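Local coordinates for protein phosphothreonine lyase ospF (Shigella flexneri, PDB 3I0U) that is a type III secreted effector that acts as a phosphothreonine lyase, probably removing phosphate irreversibly from phosphothreonine in host MAP kinases by beta-elimination, at residues V36-Y39 and S40-C43; S59-V62 and F63-C67; I114-M117 and N118-S121; L160-N163 and L164-K168. All coordinates share one frame; numbering follows the deposited sequence.

Interactions 1, 2 and 3 form one cluster around strands 63-68 and 111-115 of the antiparallel sheet. Their centres lie 10 to 13 Å apart. Interactions 2 and 3 are the closest pair, because strands 63-68 and 111-115 are neighbours: Ile64 N lies 2.7 Å from Ile114 O, and Val62 O lies 2.8 Å from Asp116 N. Interaction 1 docks on the same place through Tyr39, whose OH lies 2.7 Å from Thr115 O and 2.8 Å from Met117 N, both probable hydrogen bonds. Cys43 SG packs on Ile64 CD1 at 3.5 Å. Interaction 4 is separate, at the end of helix 147-166, with nearest atoms about 10 Å from interaction 3. No ligand is bound in this apo structure.

Interaction 1: V36-Y39 and S40-C43; sequences VPTY and SDIC
Thr38 and Asp41 form a capping box at the start of helix 39-44. Thr38 is the N-cap. Its OG1 lies between its own backbone N and carbonyl carbon (chi1 68°) and accepts from Asp41 N at 3.2 Å. Asp41 returns the bond: Thr38 N donates to Asp41 OD2 at 3.1 Å. That bond is nearly straight (167°), but it meets OD2 from above the carboxylate plane. The exchange fixes the first turn.

Just outside the box, Pro37 and Ile42 make a hydrophobic staple, with Pro37 CG against Ile42 CG2 at 3.6 Å. The regular helix bond from Ile42 N to Thr38 O, 3.2 Å, runs beside it. Water 1 accepts from Ser40 N at 2.8 Å, at the start of the helix where no earlier carbonyl of the helix serves this N-H.

Further along the turn, Cys43 SG lies over one face of the Tyr39 ring, 3.8 Å from its centroid. This is a sulfur-aromatic contact between residues one helical turn apart.

Helix 91-102 and the sheet complete the surroundings. Ile42 packs on Phe95 of that helix, and on Ile64 and Ile114 of strands 63-68 and 111-115. Pro37 reaches Phe103 just beyond helix 91-102.

Interaction 2: S59-V62 and F63-C67; sequences SGDV and FIHAC
His65 NE2 donates to Asp61 OD2 at 3.1 Å, a side-chain bond from the strand 63-67 back to the loop 59-62. The bond is fairly straight (162°). It uses the syn lone pair of OD2, and the oxygen sits in the imidazole plane. The carboxylate and the ring are nearly coplanar, 13° apart. This is a His-carboxylate hydrogen bond.

The other oxygen turns to the backbone. Asp61 OD1 accepts a weak bond from Phe63 N at 3.5 Å, the pattern of an Asx turn. The carboxylate can serve both partners because CG stands between the Asp61 backbone N and carbonyl carbon (chi1 64°). The loop is thus tied to the first residues of the strand.

Val62 and Asp61 both border the Phe63 ring. Val62 CG1 lies over one face of it, 3.9 Å from the centroid, in a CH-pi contact. Asp61 OD2 stands at the ring edge, 3.7 Å from Phe63 CD2.

Strand 63-68 runs between strands 53-56 and 111-115, antiparallel to both. Phe63 makes a cation-pi contact with Lys113 and packs on Thr115 in the latter strand. Val62 touches Arg119 and Val120, while Ile64 packs on Ile55 of strand 53-56.

Interaction 3: I114-M117 and N118-S121; sequences ITDM and NRVS
The backbone of Asp116 to Arg119 makes a beta turn close to type I, closed by Arg119 N donating to Asp116 O at 2.8 Å. Val120 N adds a weak bond to the same carbonyl oxygen.

The Asp116 carboxylate ties the turn together. Its CG is anti to the backbone N (chi1 180°), which reaches the two oxygens out to different partners. OD2 accepts from Asn118 ND2 at 2.8 Å in a straight bond (166°), met nearly along the C-O axis. The donor's amide plane contains this oxygen but stands steeply across the carboxylate plane. Asn118 N adds a weak bond to OD2, in an Asx-turn pattern. OD1 forms a salt bridge with Arg119 NE at 2.8 Å. The hydrogen bond within it is weak, and the guanidinium and carboxylate planes are 49° apart. Asn57 bridges the pair, giving ND2 to OD1 and accepting from Arg119 NH2. The buried carboxylate is therefore well satisfied.

Apolar groups pack on Val120. Thr115 CG2 meets its CG2 at 3.8 Å, and Met117 CE lies 3.9 Å from its CG1.

The turn follows strand 111-115, which lies between strands 63-68 and 132-137. Met117 packs on Val91 at helix 91-102, and Asn118 on Cys43 of helix 39-44.

Interaction 4: L160-N163 and L164-K168; sequences LESN and LLRSK
A bend in the Arg166 chain (chi3 -43°) folds its NE back onto Ser162, one turn earlier in the helix. Ser162 turns its OG anti to the backbone N (chi1 164°), beside the carbonyl carbon, which puts OG near the guanidinium that also reaches Ser162 O.

Two N-H groups of Arg166 grip Ser162 O. The backbone N donates at 3.1 Å, as in any helical turn. NE donates at 2.8 Å from well above the carbonyl plane. The two come from opposite faces of that plane. NE also makes a weak bond to Ser162 OG at 2.8 Å. The carbonyl meets the guanidinium at its edge. The C-terminal end is the negative end of the helix dipole, so a positive side chain here is probably favourable.

Helix 147-166 ends here in a Schellman motif. Lys168, with positive phi, is its C-prime residue: Lys168 N bonds back to Leu165 O, and Ile169 N to Leu164 O. Ser167 adds its side chain to the ending. Its OG donates to Asn163 O at 3.2 Å, nearly in line with the carbonyl, and its N adds a weak bond to the same oxygen.

Upstream the regular i to i+4 helix bonds continue. Leu164 N donates to Leu160 O at 3.1 Å and Leu165 N to Glu161 O at 2.9 Å.

Leu160 and Leu164 share one side of the helix. Both pack on Leu98 of helix 91-102 and on Ile84 of strand 80-84. The Glu161 carboxylate accepts from the backbone N atoms of Lys185, Tyr186 and Val187, where strand 187-191 begins.

Interaction 1: V36-Y39 and S40-C43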
ATOM      1  N   VAL A  36      -0.193   2.472  18.087  1.00 72.45           N
ATOM      2  CA  VAL A  36      -0.768   2.933  16.843  1.00 72.12           C
ATOM      3  C   VAL A  36      -1.991   3.748  17.161  1.00 72.33           C
ATOM      4  O   VAL A  36      -2.748   3.410  18.077  1.00 72.66           O
ATOM      5  CB  VAL A  36      -1.137   1.792  15.878  1.00 72.16           C
ATOM      6  CG1 VAL A  36       0.089   1.317  15.152  1.00 72.12           C
ATOM      7  CG2 VAL A  36      -1.794   0.634  16.605  1.00 72.53           C
ATOM      8  N   PRO A  37      -2.202   4.825  16.404  1.00 71.94           N
ATOM      9  CA  PRO A  37      -3.371   5.611  16.612  1.00 71.68           C
ATOM     10  C   PRO A  37      -4.587   4.862  16.109  1.00 71.51           C
ATOM     11  O   PRO A  37      -4.493   4.040  15.178  1.00 71.13           O
ATOM     12  CB  PRO A  37      -3.108   6.828  15.733  1.00 71.98           C
ATOM     13  CG  PRO A  37      -2.294   6.309  14.650  1.00 71.24           C
ATOM     14  CD  PRO A  37      -1.381   5.361  15.310  1.00 72.02           C
ATOM     15  N   THR A  38      -5.724   5.178  16.715  1.00 71.34           N
ATOM     16  CA  THR A  38      -6.993   4.603  16.312  1.00 71.17           C
ATOM     17  C   THR A  38      -7.431   5.379  15.060  1.00 70.78           C
ATOM     18  O   THR A  38      -6.856   6.443  14.773  1.00 70.09           O
ATOM     19  CB  THR A  38      -8.004   4.779  17.447  1.00 70.89           C
ATOM     20  OG1 THR A  38      -8.293   6.168  17.561  1.00 70.92           O
ATOM     21  CG2 THR A  38      -7.425   4.306  18.775  1.00 70.29           C
ATOM     22  N   TYR A  39      -8.434   4.864  14.340  1.00 70.88           N
ATOM     23  CA  TYR A  39      -9.119   5.644  13.291  1.00 71.13           C
ATOM     24  C   TYR A  39      -9.558   7.059  13.667  1.00 71.48           C
ATOM     25  O   TYR A  39      -9.242   8.004  12.928  1.00 71.76           O
ATOM     26  CB  TYR A  39     -10.330   4.931  12.726  1.00 71.16           C
ATOM     27  CG  TYR A  39     -10.812   5.568  11.441  1.00 70.68           C
ATOM     28  CD1 TYR A  39      -9.992   5.568  10.297  1.00 68.28           C
ATOM     29  CD2 TYR A  39     -12.070   6.165  11.361  1.00 69.22           C
ATOM     30  CE1 TYR A  39     -10.400   6.106   9.121  1.00 67.63           C
ATOM     31  CE2 TYR A  39     -12.503   6.737  10.166  1.00 70.62           C
ATOM     32  CZ  TYR A  39     -11.637   6.698   9.050  1.00 71.63           C
ATOM     33  OH  TYR A  39     -12.007   7.234   7.841  1.00 73.02           O
ATOM     34  N   SER A  40     -10.259   7.228  14.785  1.00 71.19           N
ATOM     35  CA  SER A  40     -10.667   8.580  15.137  1.00 72.03           C
ATOM     36  C   SER A  40      -9.470   9.484  15.464  1.00 72.31           C
ATOM     37  O   SER A  40      -9.526  10.678  15.178  1.00 72.99           O
ATOM     38  CB  SER A  40     -11.774   8.649  16.203  1.00 71.73           C
ATOM     39  OG  SER A  40     -11.288   8.318  17.476  1.00 71.64           O
ATOM     40  N   ASP A  41      -8.393   8.931  16.018  1.00 72.05           N
ATOM     41  CA  ASP A  41      -7.192   9.731  16.274  1.00 72.04           C
ATOM     42  C   ASP A  41      -6.600  10.323  14.996  1.00 72.29           C
ATOM     43  O   ASP A  41      -6.291  11.512  14.980  1.00 72.39           O
ATOM     44  CB  ASP A  41      -6.102   8.951  17.008  1.00 72.16           C
ATOM     45  CG  ASP A  41      -6.508   8.523  18.401  1.00 72.64           C
ATOM     46  OD1 ASP A  41      -7.315   9.213  19.057  1.00 72.74           O
ATOM     47  OD2 ASP A  41      -6.005   7.465  18.843  1.00 74.21           O
ATOM     48  N   ILE A  42      -6.460   9.517  13.932  1.00 72.49           N
ATOM     49  CA  ILE A  42      -5.953  10.031  12.652  1.00 72.42           C
ATOM     50  C   ILE A  42      -6.935  10.987  11.965  1.00 72.87           C
ATOM     51  O   ILE A  42      -6.514  11.831  11.163  1.00 73.40           O
ATOM     52  CB  ILE A  42      -5.473   8.929  11.676  1.00 72.80           C
ATOM     53  CG1 ILE A  42      -6.614   8.014  11.219  1.00 72.51           C
ATOM     54  CG2 ILE A  42      -4.387   8.071  12.303  1.00 72.34           C
ATOM     55  CD1 ILE A  42      -6.287   7.249   9.991  1.00 69.80           C
ATOM     56  N   CYS A  43      -8.227  10.918  12.322  1.00 72.94           N
ATOM     57  CA  CYS A  43      -9.221  11.838  11.740  1.00 72.38           C
ATOM     58  C   CYS A  43      -9.104  13.288  12.223  1.00 72.57           C
ATOM     59  O   CYS A  43      -9.578  14.208  11.565  1.00 72.74           O
ATOM     60  CB  CYS A  43     -10.626  11.277  11.900  1.00 72.23           C
ATOM     61  SG  CYS A  43     -10.906   9.933  10.728  1.00 71.47           S
TER
HETATM   62  O   HOH W   1     -11.275   5.230  16.431  1.00 59.85           O

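Interaction 2: S59-V62 and F63-C67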
ATOM      1  N   SER A  59      -8.279  20.088   5.189  1.00 73.19           N
ATOM      2  CA  SER A  59      -9.649  20.049   4.668  1.00 73.12           C
ATOM      3  C   SER A  59      -9.728  20.041   3.098  1.00 73.35           C
ATOM      4  O   SER A  59     -10.732  19.753   2.517  1.00 73.77           O
ATOM      5  CB  SER A  59     -10.437  21.227   5.246  1.00 72.66           C
ATOM      6  OG  SER A  59     -10.010  22.423   4.625  1.00 72.87           O
ATOM      7  N   GLY A  60      -8.483  20.226   2.513  1.00 73.15           N
ATOM      8  CA  GLY A  60      -8.273  20.297   1.074  1.00 72.63           C
ATOM      9  C   GLY A  60      -8.625  19.031   0.326  1.00 72.70           C
ATOM     10  O   GLY A  60      -8.938  19.074  -0.863  1.00 72.83           O
ATOM     11  N   ASP A  61      -8.561  17.880   1.016  1.00 72.49           N
ATOM     12  CA  ASP A  61      -9.181  16.717   0.420  1.00 72.67           C
ATOM     13  C   ASP A  61      -9.760  15.758   1.454  1.00 72.90           C
ATOM     14  O   ASP A  61      -9.557  15.921   2.665  1.00 73.14           O
ATOM     15  CB  ASP A  61      -8.181  15.986  -0.505  1.00 73.09           C
ATOM     16  CG  ASP A  61      -6.968  15.402   0.237  1.00 73.31           C
ATOM     17  OD1 ASP A  61      -6.814  15.496   1.494  1.00 74.39           O
ATOM     18  OD2 ASP A  61      -6.150  14.817  -0.483  1.00 74.35           O
ATOM     19  N   VAL A  62     -10.385  14.698   0.943  1.00 72.73           N
ATOM     20  CA  VAL A  62     -11.152  13.776   1.746  1.00 72.88           C
ATOM     21  C   VAL A  62     -10.254  12.716   2.428  1.00 72.38           C
ATOM     22  O   VAL A  62     -10.762  11.788   3.073  1.00 72.11           O
ATOM     23  CB  VAL A  62     -12.342  13.164   0.899  1.00 73.20           C
ATOM     24  CG1 VAL A  62     -11.847  12.224  -0.189  1.00 73.25           C
ATOM     25  CG2 VAL A  62     -13.326  12.414   1.785  1.00 74.71           C
ATOM     26  N   PHE A  63      -8.930  12.885   2.324  1.00 71.89           N
ATOM     27  CA  PHE A  63      -7.969  11.868   2.808  1.00 71.45           C
ATOM     28  C   PHE A  63      -7.166  12.262   4.020  1.00 71.23           C
ATOM     29  O   PHE A  63      -7.028  13.425   4.353  1.00 72.28           O
ATOM     30  CB  PHE A  63      -7.024  11.420   1.688  1.00 71.48           C
ATOM     31  CG  PHE A  63      -7.746  10.838   0.517  1.00 71.29           C
ATOM     32  CD1 PHE A  63      -8.225   9.523   0.570  1.00 69.65           C
ATOM     33  CD2 PHE A  63      -7.996  11.623  -0.623  1.00 70.74           C
ATOM     34  CE1 PHE A  63      -8.931   8.972  -0.493  1.00 70.38           C
ATOM     35  CE2 PHE A  63      -8.715  11.099  -1.698  1.00 71.59           C
ATOM     36  CZ  PHE A  63      -9.181   9.752  -1.639  1.00 72.52           C
ATOM     37  N   ILE A  64      -6.689  11.252   4.721  1.00 71.56           N
ATOM     38  CA  ILE A  64      -5.777  11.452   5.828  1.00 70.90           C
ATOM     39  C   ILE A  64      -4.488  10.824   5.353  1.00 70.94           C
ATOM     40  O   ILE A  64      -4.460   9.627   5.095  1.00 70.52           O
ATOM     41  CB  ILE A  64      -6.267  10.711   7.075  1.00 70.43           C
ATOM     42  CG1 ILE A  64      -7.631  11.300   7.515  1.00 69.72           C
ATOM     43  CG2 ILE A  64      -5.209  10.833   8.201  1.00 69.31           C
ATOM     44  CD1 ILE A  64      -8.429  10.326   8.266  1.00 70.54           C
ATOM     45  N   HIS A  65      -3.444  11.647   5.241  1.00 70.71           N
ATOM     46  CA  HIS A  65      -2.165  11.263   4.654  1.00 70.54           C
ATOM     47  C   HIS A  65      -1.169  10.811   5.711  1.00 70.36           C
ATOM     48  O   HIS A  65      -1.113  11.367   6.793  1.00 70.39           O
ATOM     49  CB  HIS A  65      -1.576  12.417   3.825  1.00 69.97           C
ATOM     50  CG  HIS A  65      -2.414  12.793   2.651  1.00 70.18           C
ATOM     51  ND1 HIS A  65      -2.253  12.213   1.417  1.00 70.26           N
ATOM     52  CD2 HIS A  65      -3.448  13.667   2.529  1.00 71.01           C
ATOM     53  CE1 HIS A  65      -3.136  12.729   0.576  1.00 71.22           C
ATOM     54  NE2 HIS A  65      -3.881  13.604   1.228  1.00 69.74           N
ATOM     55  N   ALA A  66      -0.394   9.790   5.379  1.00 70.34           N
ATOM     56  CA  ALA A  66       0.685   9.327   6.242  1.00 71.01           C
ATOM     57  C   ALA A  66       1.982   9.217   5.486  1.00 71.17           C
ATOM     58  O   ALA A  66       2.034   8.636   4.409  1.00 70.97           O
ATOM     59  CB  ALA A  66       0.357   8.017   6.860  1.00 70.68           C
ATOM     60  N   CYS A  67       3.034   9.758   6.076  1.00 72.23           N
ATOM     61  CA  CYS A  67       4.226  10.074   5.328  1.00 72.29           C
ATOM     62  C   CYS A  67       5.431   9.912   6.250  1.00 71.96           C
ATOM     63  O   CYS A  67       5.584  10.638   7.224  1.00 72.29           O
ATOM     64  CB  CYS A  67       4.052  11.490   4.796  1.00 72.72           C
ATOM     65  SG  CYS A  67       5.422  12.166   3.978  1.00 76.19           S
TER

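Interaction 3: I114-M117 and N118-S121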
ATOM      1  N   ILE A 114      -5.701   7.407   3.626  1.00 71.82           N
ATOM      2  CA  ILE A 114      -6.964   6.738   3.867  1.00 71.86           C
ATOM      3  C   ILE A 114      -8.104   7.749   3.882  1.00 71.90           C
ATOM      4  O   ILE A 114      -7.972   8.847   4.447  1.00 72.73           O
ATOM      5  CB  ILE A 114      -6.927   5.862   5.147  1.00 71.95           C
ATOM      6  CG1 ILE A 114      -8.247   5.082   5.308  1.00 72.70           C
ATOM      7  CG2 ILE A 114      -6.602   6.711   6.382  1.00 72.13           C
ATOM      8  CD1 ILE A 114      -8.295   4.119   6.452  1.00 71.30           C
ATOM      9  N   THR A 115      -9.193   7.401   3.204  1.00 71.77           N
ATOM     10  CA  THR A 115     -10.442   8.172   3.218  1.00 71.56           C
ATOM     11  C   THR A 115     -10.901   8.419   4.633  1.00 71.43           C
ATOM     12  O   THR A 115     -10.852   7.521   5.463  1.00 71.88           O
ATOM     13  CB  THR A 115     -11.518   7.401   2.451  1.00 71.10           C
ATOM     14  OG1 THR A 115     -11.002   7.113   1.155  1.00 73.76           O
ATOM     15  CG2 THR A 115     -12.736   8.189   2.252  1.00 71.62           C
ATOM     16  N   ASP A 116     -11.300   9.660   4.889  1.00 71.69           N
ATOM     17  CA  ASP A 116     -11.904  10.120   6.128  1.00 71.57           C
ATOM     18  C   ASP A 116     -13.420   9.938   5.983  1.00 71.80           C
ATOM     19  O   ASP A 116     -14.137  10.857   5.541  1.00 72.04           O
ATOM     20  CB  ASP A 116     -11.480  11.589   6.360  1.00 71.30           C
ATOM     21  CG  ASP A 116     -12.057  12.230   7.651  1.00 71.93           C
ATOM     22  OD1 ASP A 116     -11.657  13.401   7.907  1.00 72.02           O
ATOM     23  OD2 ASP A 116     -12.894  11.629   8.385  1.00 71.54           O
ATOM     24  N   MET A 117     -13.896   8.758   6.398  1.00 72.08           N
ATOM     25  CA  MET A 117     -15.327   8.374   6.428  1.00 72.65           C
ATOM     26  C   MET A 117     -16.359   9.405   6.876  1.00 72.85           C
ATOM     27  O   MET A 117     -17.537   9.189   6.630  1.00 73.54           O
ATOM     28  CB  MET A 117     -15.542   7.137   7.296  1.00 73.20           C
ATOM     29  CG  MET A 117     -15.053   5.831   6.736  1.00 74.22           C
ATOM     30  SD  MET A 117     -14.725   5.966   4.955  1.00 81.08           S
ATOM     31  CE  MET A 117     -16.275   5.465   4.211  1.00 75.31           C
ATOM     32  N   ASN A 118     -15.927  10.497   7.521  1.00 72.67           N
ATOM     33  CA  ASN A 118     -16.815  11.604   7.968  1.00 72.65           C
ATOM     34  C   ASN A 118     -16.931  12.718   6.948  1.00 72.67           C
ATOM     35  O   ASN A 118     -17.900  13.426   6.921  1.00 72.76           O
ATOM     36  CB  ASN A 118     -16.305  12.230   9.276  1.00 72.48           C
ATOM     37  CG  ASN A 118     -15.941  11.185  10.324  1.00 73.39           C
ATOM     38  OD1 ASN A 118     -16.810  10.721  11.054  1.00 73.36           O
ATOM     39  ND2 ASN A 118     -14.643  10.792  10.385  1.00 73.66           N
ATOM     40  N   ARG A 119     -15.912  12.880   6.115  1.00 73.51           N
ATOM     41  CA  ARG A 119     -15.922  13.890   5.060  1.00 73.32           C
ATOM     42  C   ARG A 119     -16.558  13.404   3.747  1.00 73.57           C
ATOM     43  O   ARG A 119     -17.042  14.209   2.978  1.00 73.67           O
ATOM     44  CB  ARG A 119     -14.503  14.424   4.837  1.00 72.97           C
ATOM     45  CG  ARG A 119     -14.322  15.794   5.485  1.00 73.72           C
ATOM     46  CD  ARG A 119     -13.709  15.749   6.875  1.00 74.37           C
ATOM     47  NE  ARG A 119     -12.223  15.917   6.791  1.00 75.63           N
ATOM     48  CZ  ARG A 119     -11.573  17.099   6.971  1.00 74.94           C
ATOM     49  NH1 ARG A 119     -12.264  18.232   7.251  1.00 73.33           N
ATOM     50  NH2 ARG A 119     -10.216  17.147   6.874  1.00 74.90           N
ATOM     51  N   VAL A 120     -16.618  12.089   3.536  1.00 74.27           N
ATOM     52  CA  VAL A 120     -17.017  11.494   2.237  1.00 75.16           C
ATOM     53  C   VAL A 120     -18.565  11.448   1.863  1.00 75.70           C
ATOM     54  O   VAL A 120     -19.445  11.610   2.741  1.00 75.56           O
ATOM     55  CB  VAL A 120     -16.326  10.109   2.120  1.00 75.25           C
ATOM     56  CG1 VAL A 120     -17.185   9.004   2.773  1.00 75.97           C
ATOM     57  CG2 VAL A 120     -15.837   9.802   0.670  1.00 75.08           C
ATOM     58  N   SER A 121     -18.868  11.284   0.551  1.00 76.22           N
ATOM     59  CA  SER A 121     -20.239  10.919   0.021  1.00 75.76           C
ATOM     60  C   SER A 121     -20.394   9.391  -0.065  1.00 75.94           C
ATOM     61  O   SER A 121     -19.386   8.667  -0.318  1.00 75.61           O
ATOM     62  CB  SER A 121     -20.438  11.475  -1.385  1.00 75.17           C
ATOM     63  OG  SER A 121     -21.362  12.528  -1.368  1.00 76.60           O
TER

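Interaction 4: L160-N163 and L164-K168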
ATOM      1  N   LEU A 160      -1.176  -7.980   4.348  1.00 72.38           N
ATOM      2  CA  LEU A 160      -2.443  -7.278   4.363  1.00 71.95           C
ATOM      3  C   LEU A 160      -3.626  -8.168   4.007  1.00 71.98           C
ATOM      4  O   LEU A 160      -4.536  -8.289   4.806  1.00 72.60           O
ATOM      5  CB  LEU A 160      -2.393  -6.076   3.429  1.00 72.24           C
ATOM      6  CG  LEU A 160      -1.335  -4.973   3.650  1.00 72.76           C
ATOM      7  CD1 LEU A 160      -1.480  -3.871   2.600  1.00 70.34           C
ATOM      8  CD2 LEU A 160      -1.391  -4.380   5.081  1.00 71.03           C
ATOM      9  N   GLU A 161      -3.585  -8.820   2.838  1.00 72.48           N
ATOM     10  CA  GLU A 161      -4.634  -9.758   2.380  1.00 72.14           C
ATOM     11  C   GLU A 161      -5.023 -10.735   3.505  1.00 72.07           C
ATOM     12  O   GLU A 161      -6.185 -10.850   3.907  1.00 72.69           O
ATOM     13  CB  GLU A 161      -4.175 -10.526   1.123  1.00 71.59           C
ATOM     14  CG  GLU A 161      -4.306  -9.773  -0.217  1.00 71.96           C
ATOM     15  CD  GLU A 161      -5.756  -9.570  -0.684  1.00 72.29           C
ATOM     16  OE1 GLU A 161      -6.167  -8.430  -1.017  1.00 71.23           O
ATOM     17  OE2 GLU A 161      -6.492 -10.565  -0.744  1.00 74.14           O
ATOM     18  N   SER A 162      -4.012 -11.368   4.061  1.00 72.13           N
ATOM     19  CA  SER A 162      -4.154 -12.410   5.047  1.00 71.46           C
ATOM     20  C   SER A 162      -4.814 -11.906   6.343  1.00 71.54           C
ATOM     21  O   SER A 162      -5.629 -12.576   6.946  1.00 71.66           O
ATOM     22  CB  SER A 162      -2.763 -12.943   5.329  1.00 70.62           C
ATOM     23  OG  SER A 162      -2.745 -13.675   6.508  1.00 71.08           O
ATOM     24  N   ASN A 163      -4.460 -10.708   6.764  1.00 71.48           N
ATOM     25  CA  ASN A 163      -5.011 -10.167   7.987  1.00 71.21           C
ATOM     26  C   ASN A 163      -6.462  -9.768   7.840  1.00 71.34           C
ATOM     27  O   ASN A 163      -7.243  -9.933   8.777  1.00 71.88           O
ATOM     28  CB  ASN A 163      -4.216  -8.951   8.446  1.00 71.13           C
ATOM     29  CG  ASN A 163      -3.031  -9.319   9.293  1.00 71.29           C
ATOM     30  OD1 ASN A 163      -1.950  -9.608   8.795  1.00 72.84           O
ATOM     31  ND2 ASN A 163      -3.221  -9.313  10.571  1.00 70.38           N
ATOM     32  N   LEU A 164      -6.822  -9.222   6.679  1.00 71.04           N
ATOM     33  CA  LEU A 164      -8.209  -8.866   6.392  1.00 70.45           C
ATOM     34  C   LEU A 164      -9.066 -10.083   6.262  1.00 70.10           C
ATOM     35  O   LEU A 164     -10.129 -10.130   6.835  1.00 70.05           O
ATOM     36  CB  LEU A 164      -8.288  -8.089   5.102  1.00 70.71           C
ATOM     37  CG  LEU A 164      -8.388  -6.565   5.039  1.00 71.04           C
ATOM     38  CD1 LEU A 164      -8.256  -5.837   6.395  1.00 70.60           C
ATOM     39  CD2 LEU A 164      -7.424  -6.069   4.014  1.00 69.35           C
ATOM     40  N   LEU A 165      -8.582 -11.089   5.533  1.00 70.04           N
ATOM     41  CA  LEU A 165      -9.367 -12.307   5.308  1.00 69.73           C
ATOM     42  C   LEU A 165      -9.642 -13.049   6.616  1.00 69.51           C
ATOM     43  O   LEU A 165     -10.723 -13.585   6.842  1.00 69.73           O
ATOM     44  CB  LEU A 165      -8.706 -13.201   4.237  1.00 69.95           C
ATOM     45  CG  LEU A 165      -9.297 -14.591   3.935  1.00 70.52           C
ATOM     46  CD1 LEU A 165     -10.727 -14.418   3.368  1.00 71.02           C
ATOM     47  CD2 LEU A 165      -8.411 -15.427   2.993  1.00 68.87           C
ATOM     48  N   ARG A 166      -8.685 -13.028   7.518  1.00 69.29           N
ATOM     49  CA  ARG A 166      -8.829 -13.852   8.670  1.00 69.97           C
ATOM     50  C   ARG A 166      -9.597 -13.188   9.780  1.00 69.71           C
ATOM     51  O   ARG A 166     -10.106 -13.818  10.675  1.00 69.82           O
ATOM     52  CB  ARG A 166      -7.491 -14.485   9.038  1.00 70.29           C
ATOM     53  CG  ARG A 166      -7.041 -15.475   7.845  1.00 71.52           C
ATOM     54  CD  ARG A 166      -5.598 -15.972   7.892  1.00 71.91           C
ATOM     55  NE  ARG A 166      -4.651 -14.900   8.234  1.00 75.67           N
ATOM     56  CZ  ARG A 166      -3.801 -14.893   9.281  1.00 76.12           C
ATOM     57  NH1 ARG A 166      -3.719 -15.940  10.121  1.00 72.53           N
ATOM     58  NH2 ARG A 166      -3.003 -13.817   9.466  1.00 75.23           N
ATOM     59  N   SER A 167      -9.757 -11.890   9.680  1.00 70.20           N
ATOM     60  CA  SER A 167     -10.762 -11.217  10.501  1.00 70.42           C
ATOM     61  C   SER A 167     -12.113 -11.113   9.781  1.00 70.61           C
ATOM     62  O   SER A 167     -13.025 -10.461  10.281  1.00 70.93           O
ATOM     63  CB  SER A 167     -10.295  -9.838  10.937  1.00 70.74           C
ATOM     64  OG  SER A 167      -8.952  -9.862  11.442  1.00 72.28           O
ATOM     65  N   LYS A 168     -12.242 -11.796   8.636  1.00 70.65           N
ATOM     66  CA  LYS A 168     -13.480 -11.894   7.831  1.00 70.10           C
ATOM     67  C   LYS A 168     -14.074 -10.549   7.449  1.00 69.78           C
ATOM     68  O   LYS A 168     -15.232 -10.363   7.490  1.00 69.54           O
ATOM     69  CB  LYS A 168     -14.492 -12.848   8.467  1.00 69.72           C
ATOM     70  CG  LYS A 168     -14.133 -14.300   8.192  1.00 70.40           C
ATOM     71  CD  LYS A 168     -15.010 -15.374   8.809  1.00 70.02           C
ATOM     72  CE  LYS A 168     -14.149 -16.668   8.961  1.00 72.03           C
ATOM     73  NZ  LYS A 168     -14.766 -17.809   9.741  1.00 71.72           N
TER